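Local coordinates for D-methionine-binding lipoprotein MetQ (Escherichia coli, PDB 4YAH) that serves as the substrate-binding component of an ATP-driven ABC transporter for D-methionine, holding methionine between its two lobes, at residues N31-G36 and Y57-E62; E74-G79 and V232-N237; Y117-K122 and R189-A194; Q132-N137 and A194-A199. One frame throughout, in Å; residues are numbered along the deposited sequence.

Interaction 1 (N31-G36 and Y57-E62); sequences NHIKVG and YGLDVE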
loop_
_atom_site.group_PDB
_atom_site.type_symbol
_atom_site.label_atom_id
_atom_site.label_comp_id
_atom_site.label_asym_id
_atom_site.label_seq_id
_atom_site.Cartn_x
_atom_site.Cartn_y
_atom_site.Cartn_z
ATOM N N ASN A 31 -22.347 -17.664 -7.527
ATOM C CA ASN A 31 -21.664 -17.966 -6.282
ATOM C C ASN A 31 -20.165 -17.770 -6.409
ATOM O O ASN A 31 -19.407 -18.305 -5.616
ATOM C CB ASN A 31 -21.950 -19.381 -5.831
ATOM C CG ASN A 31 -21.509 -19.620 -4.415
ATOM O OD1 ASN A 31 -21.778 -18.810 -3.526
ATOM N ND2 ASN A 31 -20.772 -20.695 -4.202
ATOM N N HIS A 32 -19.765 -16.997 -7.413
ATOM C CA HIS A 32 -18.356 -16.786 -7.741
ATOM C C HIS A 32 -18.031 -15.301 -7.765
ATOM O O HIS A 32 -18.804 -14.511 -8.300
ATOM C CB HIS A 32 -18.049 -17.404 -9.100
ATOM C CG HIS A 32 -16.616 -17.324 -9.501
ATOM N ND1 HIS A 32 -15.680 -18.253 -9.097
ATOM C CD2 HIS A 32 -15.961 -16.452 -10.302
ATOM C CE1 HIS A 32 -14.505 -17.943 -9.613
ATOM N NE2 HIS A 32 -14.649 -16.855 -10.352
ATOM N N ILE A 33 -16.891 -14.911 -7.177
ATOM C CA ILE A 33 -16.435 -13.534 -7.256
ATOM C C ILE A 33 -14.925 -13.515 -7.505
ATOM O O ILE A 33 -14.200 -14.304 -6.932
ATOM C CB ILE A 33 -16.795 -12.742 -5.960
ATOM C CG1 ILE A 33 -16.403 -11.273 -6.081
ATOM C CG2 ILE A 33 -16.155 -13.369 -4.738
ATOM C CD1 ILE A 33 -16.858 -10.426 -4.894
ATOM N N LYS A 34 -14.485 -12.637 -8.395
ATOM C CA LYS A 34 -13.054 -12.466 -8.668
ATOM C C LYS A 34 -12.551 -11.220 -7.934
ATOM O O LYS A 34 -13.117 -10.134 -8.103
ATOM C CB LYS A 34 -12.794 -12.330 -10.168
ATOM C CG LYS A 34 -13.093 -13.586 -11.007
ATOM C CD LYS A 34 -12.589 -13.403 -12.414
ATOM C CE LYS A 34 -12.825 -14.652 -13.252
ATOM N NZ LYS A 34 -12.222 -14.539 -14.610
ATOM N N VAL A 35 -11.493 -11.376 -7.139
ATOM C CA VAL A 35 -10.924 -10.259 -6.379
ATOM C C VAL A 35 -9.460 -10.073 -6.720
ATOM O O VAL A 35 -8.678 -11.011 -6.610
ATOM C CB VAL A 35 -11.056 -10.468 -4.873
ATOM C CG1 VAL A 35 -10.597 -9.223 -4.121
ATOM C CG2 VAL A 35 -12.505 -10.790 -4.489
ATOM N N GLY A 36 -9.102 -8.860 -7.137
ATOM C CA GLY A 36 -7.718 -8.542 -7.448
ATOM C C GLY A 36 -6.909 -8.177 -6.220
ATOM O O GLY A 36 -7.331 -7.349 -5.412
ATOM N N TYR A 57 -19.558 -19.142 4.154
ATOM C CA TYR A 57 -20.653 -18.960 3.187
ATOM C C TYR A 57 -20.686 -19.955 2.043
ATOM O O TYR A 57 -21.642 -19.970 1.270
ATOM C CB TYR A 57 -20.592 -17.574 2.564
ATOM C CG TYR A 57 -20.522 -16.479 3.577
ATOM C CD1 TYR A 57 -21.620 -16.161 4.362
ATOM C CD2 TYR A 57 -19.361 -15.750 3.750
ATOM C CE1 TYR A 57 -21.555 -15.158 5.296
ATOM C CE2 TYR A 57 -19.284 -14.750 4.676
ATOM C CZ TYR A 57 -20.383 -14.453 5.446
ATOM O OH TYR A 57 -20.303 -13.448 6.374
ATOM N N GLY A 58 -19.643 -20.760 1.901
ATOM C CA GLY A 58 -19.510 -21.585 0.716
ATOM C C GLY A 58 -19.374 -20.728 -0.527
ATOM O O GLY A 58 -19.701 -21.174 -1.621
ATOM N N LEU A 59 -18.884 -19.498 -0.355
ATOM C CA LEU A 59 -18.666 -18.582 -1.471
ATOM C C LEU A 59 -17.373 -18.952 -2.194
ATOM O O LEU A 59 -16.355 -19.204 -1.551
ATOM C CB LEU A 59 -18.590 -17.132 -0.979
ATOM C CG LEU A 59 -18.295 -16.066 -2.036
ATOM C CD1 LEU A 59 -19.466 -15.954 -3.003
ATOM C CD2 LEU A 59 -17.997 -14.732 -1.367
ATOM N N ASP A 60 -17.413 -18.964 -3.521
ATOM C CA ASP A 60 -16.242 -19.289 -4.322
ATOM C C ASP A 60 -15.517 -18.008 -4.717
ATOM O O ASP A 60 -15.880 -17.349 -5.691
ATOM C CB ASP A 60 -16.652 -20.090 -5.562
ATOM C CG ASP A 60 -15.463 -20.547 -6.391
ATOM O OD1 ASP A 60 -14.314 -20.484 -5.892
ATOM O OD2 ASP A 60 -15.685 -20.983 -7.543
ATOM N N VAL A 61 -14.504 -17.647 -3.934
ATOM C CA VAL A 61 -13.657 -16.498 -4.241
ATOM C C VAL A 61 -12.433 -16.907 -5.069
ATOM O O VAL A 61 -11.674 -17.789 -4.676
ATOM C CB VAL A 61 -13.184 -15.814 -2.957
ATOM C CG1 VAL A 61 -12.239 -14.647 -3.275
ATOM C CG2 VAL A 61 -14.392 -15.329 -2.144
ATOM N N GLU A 62 -12.265 -16.249 -6.211
ATOM C CA GLU A 62 -11.092 -16.419 -7.053
ATOM C C GLU A 62 -10.183 -15.216 -6.884
ATOM O O GLU A 62 -10.614 -14.088 -7.126
ATOM C CB GLU A 62 -11.494 -16.570 -8.520
ATOM C CG GLU A 62 -10.310 -16.783 -9.423
ATOM C CD GLU A 62 -10.705 -16.932 -10.877
ATOM O OE1 GLU A 62 -11.906 -17.130 -11.151
ATOM O OE2 GLU A 62 -9.816 -16.847 -11.751
HETATM O O HOH W 1 -22.106 -18.147 -0.795
HETATM O O HOH W 2 -10.078 -15.621 -14.147
#

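Interaction 2 (E74-G79 and V232-N237); sequences EALSKG and VTREDN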
loop_
_atom_site.group_PDB
_atom_site.type_symbol
_atom_site.label_atom_id
_atom_site.label_comp_id
_atom_site.label_asym_id
_atom_site.label_seq_id
_atom_site.Cartn_x
_atom_site.Cartn_y
_atom_site.Cartn_z
ATOM N N GLU A 74 -7.856 -0.876 -13.462
ATOM C CA GLU A 74 -8.270 -1.053 -14.864
ATOM C C GLU A 74 -9.129 -2.300 -15.014
ATOM O O GLU A 74 -10.185 -2.276 -15.658
ATOM C CB GLU A 74 -7.055 -1.161 -15.793
ATOM C CG GLU A 74 -6.181 0.085 -15.829
ATOM C CD GLU A 74 -5.168 0.076 -16.975
ATOM O OE1 GLU A 74 -5.081 -0.945 -17.702
ATOM O OE2 GLU A 74 -4.468 1.100 -17.154
ATOM N N ALA A 75 -8.673 -3.383 -14.401
ATOM C CA ALA A 75 -9.356 -4.665 -14.478
ATOM C C ALA A 75 -10.747 -4.556 -13.871
ATOM O O ALA A 75 -11.719 -5.067 -14.403
ATOM C CB ALA A 75 -8.539 -5.728 -13.766
ATOM N N LEU A 76 -10.828 -3.886 -12.737
ATOM C CA LEU A 76 -12.101 -3.691 -12.057
ATOM C C LEU A 76 -13.052 -2.850 -12.897
ATOM O O LEU A 76 -14.208 -3.210 -13.066
ATOM C CB LEU A 76 -11.866 -3.024 -10.703
ATOM C CG LEU A 76 -13.104 -2.680 -9.891
ATOM C CD1 LEU A 76 -13.961 -3.912 -9.647
ATOM C CD2 LEU A 76 -12.709 -2.024 -8.580
ATOM N N SER A 77 -12.558 -1.730 -13.412
ATOM C CA SER A 77 -13.364 -0.807 -14.202
ATOM C C SER A 77 -13.935 -1.497 -15.439
ATOM O O SER A 77 -15.094 -1.287 -15.810
ATOM C CB SER A 77 -12.531 0.395 -14.623
ATOM O OG SER A 77 -13.307 1.273 -15.412
ATOM N N LYS A 78 -13.111 -2.334 -16.063
ATOM C CA LYS A 78 -13.503 -3.028 -17.287
ATOM C C LYS A 78 -14.399 -4.230 -17.034
ATOM O O LYS A 78 -14.926 -4.831 -17.981
ATOM C CB LYS A 78 -12.257 -3.472 -18.036
ATOM C CG LYS A 78 -11.641 -2.379 -18.890
ATOM C CD LYS A 78 -10.130 -2.560 -19.055
ATOM C CE LYS A 78 -9.740 -3.978 -19.455
ATOM N NZ LYS A 78 -8.262 -4.094 -19.631
ATOM N N GLY A 79 -14.556 -4.599 -15.769
ATOM C CA GLY A 79 -15.390 -5.725 -15.395
ATOM C C GLY A 79 -14.680 -7.066 -15.419
ATOM O O GLY A 79 -15.330 -8.100 -15.306
ATOM N N VAL A 232 -12.483 -2.430 -2.788
ATOM C CA VAL A 232 -13.077 -1.498 -3.723
ATOM C C VAL A 232 -13.808 -2.238 -4.835
ATOM O O VAL A 232 -13.321 -3.257 -5.335
ATOM C CB VAL A 232 -12.002 -0.600 -4.318
ATOM C CG1 VAL A 232 -12.544 0.270 -5.407
ATOM C CG2 VAL A 232 -11.419 0.270 -3.228
ATOM N N THR A 233 -14.970 -1.703 -5.214
ATOM C CA THR A 233 -15.766 -2.240 -6.321
ATOM C C THR A 233 -16.135 -1.117 -7.266
ATOM O O THR A 233 -15.798 0.037 -7.030
ATOM C CB THR A 233 -17.072 -2.901 -5.851
ATOM O OG1 THR A 233 -17.958 -1.895 -5.333
ATOM C CG2 THR A 233 -16.809 -3.950 -4.792
ATOM N N ARG A 234 -16.879 -1.452 -8.318
ATOM C CA ARG A 234 -17.500 -0.420 -9.133
ATOM C C ARG A 234 -18.730 0.098 -8.392
ATOM O O ARG A 234 -19.255 -0.558 -7.499
ATOM C CB ARG A 234 -17.903 -0.955 -10.507
ATOM C CG ARG A 234 -16.741 -1.427 -11.379
ATOM C CD ARG A 234 -17.266 -1.961 -12.703
ATOM N NE ARG A 234 -18.210 -3.045 -12.463
ATOM C CZ ARG A 234 -17.868 -4.306 -12.215
ATOM N NH1 ARG A 234 -16.587 -4.675 -12.193
ATOM N NH2 ARG A 234 -18.815 -5.205 -11.985
ATOM N N GLU A 235 -19.167 1.292 -8.754
ATOM C CA GLU A 235 -20.426 1.822 -8.247
ATOM C C GLU A 235 -21.553 0.827 -8.505
ATOM O O GLU A 235 -22.414 0.619 -7.637
ATOM C CB GLU A 235 -20.722 3.170 -8.900
ATOM C CG GLU A 235 -22.108 3.754 -8.604
ATOM C CD GLU A 235 -22.309 4.127 -7.144
ATOM O OE1 GLU A 235 -21.308 4.454 -6.464
ATOM O OE2 GLU A 235 -23.471 4.096 -6.679
ATOM N N ASP A 236 -21.548 0.199 -9.678
ATOM C CA ASP A 236 -22.690 -0.630 -10.069
ATOM C C ASP A 236 -22.805 -1.933 -9.272
ATOM O O ASP A 236 -23.891 -2.497 -9.214
ATOM C CB ASP A 236 -22.663 -0.946 -11.583
ATOM C CG ASP A 236 -21.421 -1.728 -12.023
ATOM O OD1 ASP A 236 -21.348 -2.951 -11.781
ATOM O OD2 ASP A 236 -20.536 -1.116 -12.643
ATOM N N ASN A 237 -21.724 -2.433 -8.666
ATOM C CA ASN A 237 -21.826 -3.698 -7.931
ATOM C C ASN A 237 -21.454 -3.585 -6.457
ATOM O O ASN A 237 -21.247 -4.595 -5.784
ATOM C CB ASN A 237 -20.986 -4.782 -8.623
ATOM C CG ASN A 237 -19.507 -4.565 -8.475
ATOM O OD1 ASN A 237 -19.020 -3.433 -8.548
ATOM N ND2 ASN A 237 -18.786 -5.644 -8.259
#

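Interaction 3 (Y117-K122 and R189-A194); sequences YSKKIK and RSLDDA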
loop_
_atom_site.group_PDB
_atom_site.type_symbol
_atom_site.label_atom_id
_atom_site.label_comp_id
_atom_site.label_asym_id
_atom_site.label_seq_id
_atom_site.Cartn_x
_atom_site.Cartn_y
_atom_site.Cartn_z
ATOM N N TYR A 117 14.008 2.016 4.179
ATOM C CA TYR A 117 14.899 0.859 4.230
ATOM C C TYR A 117 16.198 1.167 3.531
ATOM O O TYR A 117 16.250 2.043 2.678
ATOM C CB TYR A 117 14.281 -0.371 3.554
ATOM C CG TYR A 117 12.937 -0.811 4.081
ATOM C CD1 TYR A 117 12.838 -1.747 5.097
ATOM C CD2 TYR A 117 11.754 -0.296 3.550
ATOM C CE1 TYR A 117 11.598 -2.164 5.575
ATOM C CE2 TYR A 117 10.512 -0.701 4.015
ATOM C CZ TYR A 117 10.435 -1.633 5.027
ATOM O OH TYR A 117 9.214 -2.058 5.505
ATOM N N SER A 118 17.245 0.416 3.873
ATOM C CA SER A 118 18.516 0.562 3.193
ATOM C C SER A 118 19.341 -0.713 3.273
ATOM O O SER A 118 19.258 -1.438 4.262
ATOM C CB SER A 118 19.317 1.703 3.802
ATOM O OG SER A 118 20.558 1.787 3.144
ATOM N N LYS A 119 20.120 -0.984 2.230
ATOM C CA LYS A 119 21.122 -2.052 2.286
ATOM C C LYS A 119 22.536 -1.457 2.386
ATOM O O LYS A 119 23.533 -2.190 2.349
ATOM C CB LYS A 119 20.973 -2.981 1.075
ATOM C CG LYS A 119 19.669 -3.765 1.119
ATOM C CD LYS A 119 19.459 -4.680 -0.093
ATOM C CE LYS A 119 20.318 -5.912 -0.001
ATOM N NZ LYS A 119 19.946 -6.846 -1.092
ATOM N N LYS A 120 22.624 -0.137 2.547
ATOM C CA LYS A 120 23.919 0.561 2.648
ATOM C C LYS A 120 24.196 1.192 4.011
ATOM O O LYS A 120 25.365 1.307 4.400
ATOM C CB LYS A 120 24.026 1.636 1.574
ATOM C CG LYS A 120 24.017 1.018 0.172
ATOM C CD LYS A 120 24.106 2.055 -0.917
ATOM C CE LYS A 120 24.094 1.421 -2.285
ATOM N NZ LYS A 120 22.849 0.641 -2.493
ATOM N N ILE A 121 23.142 1.599 4.715
ATOM C CA ILE A 121 23.247 2.257 6.019
ATOM C C ILE A 121 22.260 1.660 7.019
ATOM O O ILE A 121 21.265 1.036 6.633
ATOM C CB ILE A 121 23.006 3.781 5.912
ATOM C CG1 ILE A 121 21.550 4.118 5.535
ATOM C CG2 ILE A 121 23.972 4.388 4.920
ATOM C CD1 ILE A 121 21.233 5.602 5.519
ATOM N N LYS A 122 22.547 1.856 8.304
ATOM C CA LYS A 122 21.698 1.360 9.381
ATOM C C LYS A 122 21.022 2.509 10.120
ATOM O O LYS A 122 20.116 2.294 10.910
ATOM C CB LYS A 122 22.512 0.523 10.368
ATOM C CG LYS A 122 22.642 -0.959 9.999
ATOM C CD LYS A 122 24.088 -1.386 9.787
ATOM C CE LYS A 122 24.972 -1.125 11.008
ATOM N NZ LYS A 122 26.314 -1.777 10.894
ATOM N N ARG A 189 13.984 -3.691 -5.570
ATOM C CA ARG A 189 15.232 -3.922 -6.301
ATOM C C ARG A 189 16.102 -2.649 -6.298
ATOM O O ARG A 189 17.323 -2.729 -6.485
ATOM C CB ARG A 189 14.974 -4.381 -7.731
ATOM C CG ARG A 189 14.394 -3.332 -8.645
ATOM C CD ARG A 189 14.111 -3.911 -10.025
ATOM N NE ARG A 189 12.921 -4.749 -10.035
ATOM C CZ ARG A 189 12.485 -5.403 -11.108
ATOM N NH1 ARG A 189 13.144 -5.327 -12.261
ATOM N NH2 ARG A 189 11.393 -6.142 -11.023
ATOM N N SER A 190 15.488 -1.489 -6.072
ATOM C CA SER A 190 16.235 -0.220 -6.081
ATOM C C SER A 190 17.295 -0.191 -4.970
ATOM O O SER A 190 18.312 0.520 -5.061
ATOM C CB SER A 190 15.282 0.988 -5.941
ATOM O OG SER A 190 14.927 1.240 -4.591
ATOM N N LEU A 191 17.069 -0.977 -3.925
ATOM C CA LEU A 191 17.989 -1.020 -2.784
ATOM C C LEU A 191 19.389 -1.469 -3.163
ATOM O O LEU A 191 20.356 -1.112 -2.490
ATOM C CB LEU A 191 17.472 -1.965 -1.709
ATOM C CG LEU A 191 16.215 -1.527 -0.963
ATOM C CD1 LEU A 191 15.697 -2.661 -0.128
ATOM C CD2 LEU A 191 16.504 -0.287 -0.088
ATOM N N ASP A 192 19.494 -2.285 -4.210
ATOM C CA ASP A 192 20.782 -2.800 -4.659
ATOM C C ASP A 192 21.483 -1.862 -5.639
ATOM O O ASP A 192 22.634 -2.098 -5.997
ATOM C CB ASP A 192 20.603 -4.173 -5.338
ATOM C CG ASP A 192 20.058 -5.248 -4.396
ATOM O OD1 ASP A 192 20.611 -5.401 -3.281
ATOM O OD2 ASP A 192 19.087 -5.973 -4.788
ATOM N N ASP A 193 20.793 -0.827 -6.112
ATOM C CA ASP A 193 21.404 0.122 -7.038
ATOM C C ASP A 193 22.575 0.815 -6.338
ATOM O O ASP A 193 22.481 1.165 -5.155
ATOM C CB ASP A 193 20.390 1.152 -7.527
ATOM C CG ASP A 193 20.980 2.113 -8.555
ATOM O OD1 ASP A 193 20.825 1.860 -9.769
ATOM O OD2 ASP A 193 21.596 3.125 -8.153
ATOM N N ALA A 194 23.662 1.032 -7.075
ATOM C CA ALA A 194 24.901 1.493 -6.464
ATOM C C ALA A 194 24.761 2.846 -5.800
ATOM O O ALA A 194 25.503 3.147 -4.868
ATOM C CB ALA A 194 26.015 1.532 -7.507
HETATM O O HOH W 3 20.206 0.478 -0.193
#

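Interaction 4 (Q132-N137 and A194-A199); sequences QVAVPN and AQIALA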
loop_
_atom_site.group_PDB
_atom_site.type_symbol
_atom_site.label_atom_id
_atom_site.label_comp_id
_atom_site.label_asym_id
_atom_site.label_seq_id
_atom_site.Cartn_x
_atom_site.Cartn_y
_atom_site.Cartn_z
ATOM N N GLN A 132 21.129 9.448 -3.098
ATOM C CA GLN A 132 19.830 9.231 -3.733
ATOM C C GLN A 132 18.903 8.490 -2.781
ATOM O O GLN A 132 19.290 7.499 -2.141
ATOM C CB GLN A 132 19.987 8.468 -5.038
ATOM C CG GLN A 132 20.699 9.271 -6.123
ATOM C CD GLN A 132 20.852 8.493 -7.402
ATOM O OE1 GLN A 132 20.085 7.571 -7.668
ATOM N NE2 GLN A 132 21.858 8.845 -8.193
ATOM N N VAL A 133 17.670 8.977 -2.704
ATOM C CA VAL A 133 16.649 8.395 -1.856
ATOM C C VAL A 133 15.480 8.041 -2.757
ATOM O O VAL A 133 14.921 8.923 -3.396
ATOM C CB VAL A 133 16.200 9.366 -0.749
ATOM C CG1 VAL A 133 15.073 8.758 0.070
ATOM C CG2 VAL A 133 17.401 9.726 0.134
ATOM N N ALA A 134 15.128 6.760 -2.814
ATOM C CA ALA A 134 14.074 6.300 -3.713
ATOM C C ALA A 134 12.724 6.350 -3.012
ATOM O O ALA A 134 12.613 5.981 -1.833
ATOM C CB ALA A 134 14.370 4.896 -4.217
ATOM N N VAL A 135 11.712 6.803 -3.747
ATOM C CA VAL A 135 10.349 6.850 -3.261
ATOM C C VAL A 135 9.382 6.452 -4.380
ATOM O O VAL A 135 9.709 6.555 -5.565
ATOM C CB VAL A 135 9.972 8.248 -2.757
ATOM C CG1 VAL A 135 10.890 8.679 -1.612
ATOM C CG2 VAL A 135 10.048 9.253 -3.900
ATOM N N PRO A 136 8.174 6.012 -4.013
ATOM C CA PRO A 136 7.157 5.748 -5.043
ATOM C C PRO A 136 6.833 6.978 -5.877
ATOM O O PRO A 136 6.869 8.088 -5.342
ATOM C CB PRO A 136 5.927 5.320 -4.240
ATOM C CG PRO A 136 6.347 5.169 -2.828
ATOM C CD PRO A 136 7.669 5.830 -2.646
ATOM N N ASN A 137 6.459 6.798 -7.145
ATOM C CA ASN A 137 6.239 7.950 -8.024
ATOM C C ASN A 137 4.777 8.320 -8.293
ATOM O O ASN A 137 4.512 9.259 -9.036
ATOM C CB ASN A 137 6.951 7.721 -9.352
ATOM C CG ASN A 137 6.320 6.620 -10.190
ATOM O OD1 ASN A 137 5.373 5.941 -9.779
ATOM N ND2 ASN A 137 6.864 6.433 -11.379
ATOM N N ALA A 194 23.662 1.032 -7.075
ATOM C CA ALA A 194 24.901 1.493 -6.464
ATOM C C ALA A 194 24.761 2.846 -5.800
ATOM O O ALA A 194 25.503 3.147 -4.868
ATOM C CB ALA A 194 26.015 1.532 -7.507
ATOM N N GLN A 195 23.828 3.668 -6.261
ATOM C CA GLN A 195 23.682 5.017 -5.709
ATOM C C GLN A 195 22.488 5.204 -4.747
ATOM O O GLN A 195 22.367 6.257 -4.125
ATOM C CB GLN A 195 23.576 6.027 -6.851
ATOM C CG GLN A 195 24.831 6.105 -7.724
ATOM C CD GLN A 195 26.107 6.413 -6.935
ATOM O OE1 GLN A 195 26.086 7.141 -5.941
ATOM N NE2 GLN A 195 27.224 5.840 -7.376
ATOM N N ILE A 196 21.629 4.193 -4.603
ATOM C CA ILE A 196 20.444 4.339 -3.747
ATOM C C ILE A 196 20.767 3.995 -2.296
ATOM O O ILE A 196 20.982 2.838 -1.939
ATOM C CB ILE A 196 19.281 3.460 -4.251
ATOM C CG1 ILE A 196 18.902 3.845 -5.689
ATOM C CG2 ILE A 196 18.098 3.540 -3.317
ATOM C CD1 ILE A 196 18.309 5.188 -5.849
ATOM N N ALA A 197 20.798 5.029 -1.458
ATOM C CA ALA A 197 21.196 4.891 -0.066
ATOM C C ALA A 197 20.047 4.584 0.872
ATOM O O ALA A 197 20.253 4.109 1.994
ATOM C CB ALA A 197 21.889 6.175 0.389
ATOM N N LEU A 198 18.835 4.846 0.394
ATOM C CA LEU A 198 17.648 4.817 1.220
ATOM C C LEU A 198 16.450 4.712 0.288
ATOM O O LEU A 198 16.443 5.334 -0.769
ATOM C CB LEU A 198 17.588 6.085 2.078
ATOM C CG LEU A 198 16.444 6.274 3.065
ATOM C CD1 LEU A 198 16.505 5.245 4.174
ATOM C CD2 LEU A 198 16.527 7.695 3.641
ATOM N N ALA A 199 15.470 3.902 0.673
ATOM C CA ALA A 199 14.222 3.785 -0.093
ATOM C C ALA A 199 13.012 3.726 0.832
ATOM O O ALA A 199 13.006 2.970 1.803
ATOM C CB ALA A 199 14.245 2.549 -0.980
#

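Interaction 1 (N31-G36 and Y57-E62)
His-32, Ile-33 and Lys-34 pair in parallel with Asp-60, Val-61 and Glu-62, the two short strands running 29° apart with their axes 4.7 Å apart at closest approach. The backbone bonds alternate from side to side: Asp-60 N gives to Asn-31 O, Ile-33 N to Asp-60 O, Glu-62 N to Ile-33 O, and Val-35 N to Glu-62 O. Just ahead of the strands, Asn-31 ND2 makes an almost straight bond of 2.8 Å to Gly-58 O, which lies in the plane of the amide.

His-32 carries the polar face. Chi1 sets CG anti to the backbone N (-176°); the ring beyond it has a carboxylate at each nitrogen. His-32 ND1 donates to Asp-60 OD2 at 3.1 Å; the oxygen lies in the ring plane but is itself met from above its carboxylate, the two planes being 75° apart. His-32 NE2 makes a weak, bent bond to Glu-62 OE1 at 2.9 Å. Two acids so placed would tend to favour a protonated ring. An alanine in place of His-32 would probably leave Asp-60 OD2 without its ring N-H, take the weak bond from Glu-62, and leave the two negative charges less well screened from each other. Lys-34 runs side by side with Glu-62, Lys-34 CE 3.4 Å from Glu-62 OE1, though NZ stays beyond salt-bridge range.

On the other face the partners are apolar: Ile-33 CG2 meets Val-61 CG2 at 3.7 Å, and Val-35 CG2 reaches Val-61 CG1. Phe-246 of helix 241-250 packs on Val-35. The pairing closes a beta-alpha-beta unit, in which helix 41-57 connects the two adjacent parallel strands.

Interaction 2 (E74-G79 and V232-N237)
Leu-76 and Arg-234 cross obliquely, CG and CD1 of the leucine lying alongside the arginine's CG and backbone N while the guanidinium swings round to the leucine's own carbonyl. Arg-234 bends at chi3 (-58°), turning NE out of line with the earlier carbons. Arg-234 NH1 donates to Leu-76 O at 2.9 Å; the oxygen lies at the edge of the guanidinium, near its plane, and the donor sits in the carbonyl plane. Beside that oxygen, Leu-76 CD1 is 3.7 Å from Arg-234 NH1. The other methyl faces the strand: Leu-76 CD2 touches Val-232 O at 3.5 Å and Val-232 CG1 at 3.9 Å. Leu-103 and Asn-84, from the two strands that flank 229-234, also pack on this leucine.

A second edge of the guanidinium is taken by Asp-236, whose OD2 receives Arg-234 NE on its syn side at 3.0 Å in a salt bridge; the bonds to OD1 are weak. Asn-237 OD1 stands over one face of the group, 3.7 Å above the plane and toward its rim. An alanine in place of Arg-234 would probably leave the Asp-236 carboxylate without its charged mate and strip Leu-76 O of one of its two donors.

The second donor to Leu-76 O is Gly-79 N at 3.1 Å, part of the Schellman motif that ends helix 71-78; Gly-79 has positive phi, and its CA lies against NH1. A cation is thus set at the carbonyl end of a helix, where the partial negative charge would be expected to welcome it. The same group ties that helix end to the end of strand 229-234 and is held in turn by an acid on its own loop.

Interaction 3 (Y117-K122 and R189-A194)
The carboxylate of Asp-192 meets Lys-119 on the syn lone pair of OD1, the side of its other oxygen, where Lys-119 NZ closes a salt bridge of 2.7 Å to Asp-192 OD1. The ring of Tyr-117, the other flat group here, leads away from this contact toward Leu-211, Pro-213 and Asp-216; of the tyrosine side chain it is Tyr-117 CB that comes nearest, 4.3 Å from Leu-191 CD2.

Leu-191 lies between the two segments. Its CD2 rests 3.6 Å from Tyr-117 O, while Leu-191 CB lies 3.7 Å from Lys-119 CD, the lysine passing at about a right angle to the leucine. A bend at chi3 (76°) turns CE of Lys-119 out of the straight line of its chain, and NZ lies beyond it at Asp-192. Lys-120 takes a separate path: Lys-120 NZ donates to Asp-193 O at 2.7 Å, tilted 30° from the carbonyl plane, and also to Ile-196 O on the adjoining strand. A water accepts from Lys-119 N and donates to Leu-191 O, each at 2.8 Å.

Ser-118 shapes the loop that presents both lysines. Its OG accepts from the N of Lys-120 and Ile-121, an ST motif, and bonds Ala-197 O as well.

Neighbouring lysines therefore divide their work at the turn 190-193. One pairs with a side-chain charge in an exposed place and the other with main-chain oxygens, so the turn is held at two points, with Leu-191 packed against Tyr-117 and Lys-119.

Interaction 4 (Q132-N137 and A194-A199)
Ala-134 N donates to Leu-198 O at 2.8 Å, lying in the carbonyl plane, and the CA-H of Val-133 also approaches that oxygen, Val-133 CA standing 3.3 Å from Leu-198 O. The next bond back, Ala-197 N to Gln-132 O at 3.0 Å, is the other backbone bond between the two segments; Ala-134 pairs onward with Val-200. Between the pairs Gln-132/Ile-196 and Ala-134/Ala-199 the second strand carries one extra residue, a beta bulge at Ala-197.

Val-133 and Leu-198 point the same way, side by side, with Val-133 CG1 and Leu-198 CD2 4.0 Å apart. On the other face Ala-134 CB meets Ala-199 CB at 4.0 Å, and Leu-187 and Ser-190 of helix 187-190 pack on Ala-134. At the start of the strand Gln-132 leans over the second strand: its extended chain crosses Ile-196 at about a right angle, bringing Gln-132 OE1 to 3.5 Å from Ile-196 CD1, while Gln-132 NE2 lies 3.6 Å from Gln-195 CB.

The small side chains of Ala-134 and Ala-199 are consistent with the close approach of helix 187-190. The bulge leaves one main-chain N-H, that of Leu-198, buried without a partner, a probable local cost.

In the fold
The four contacts divide between the two lobes of a periplasmic binding-protein fold, with methionine bound between them. Interactions 1 and 2, centres 15 Å apart, both reach the six-stranded sheet; strand 60-66 of the first is followed in the chain by helix 71-78 of the second. Interactions 3 and 4 lie on the far side of the chain's centre, their centres about 39 Å from interaction 1 and 34 to 37 Å from interaction 2. Their own centres are 8 Å apart and they share Ala-194; interaction 4 lies in the five-stranded sheet and interaction 3 at its border. Along the chain interaction 1 closes first; interaction 2 spans interactions 3 and 4, whose segments alternate. The chain therefore leaves the first lobe, builds the second and returns.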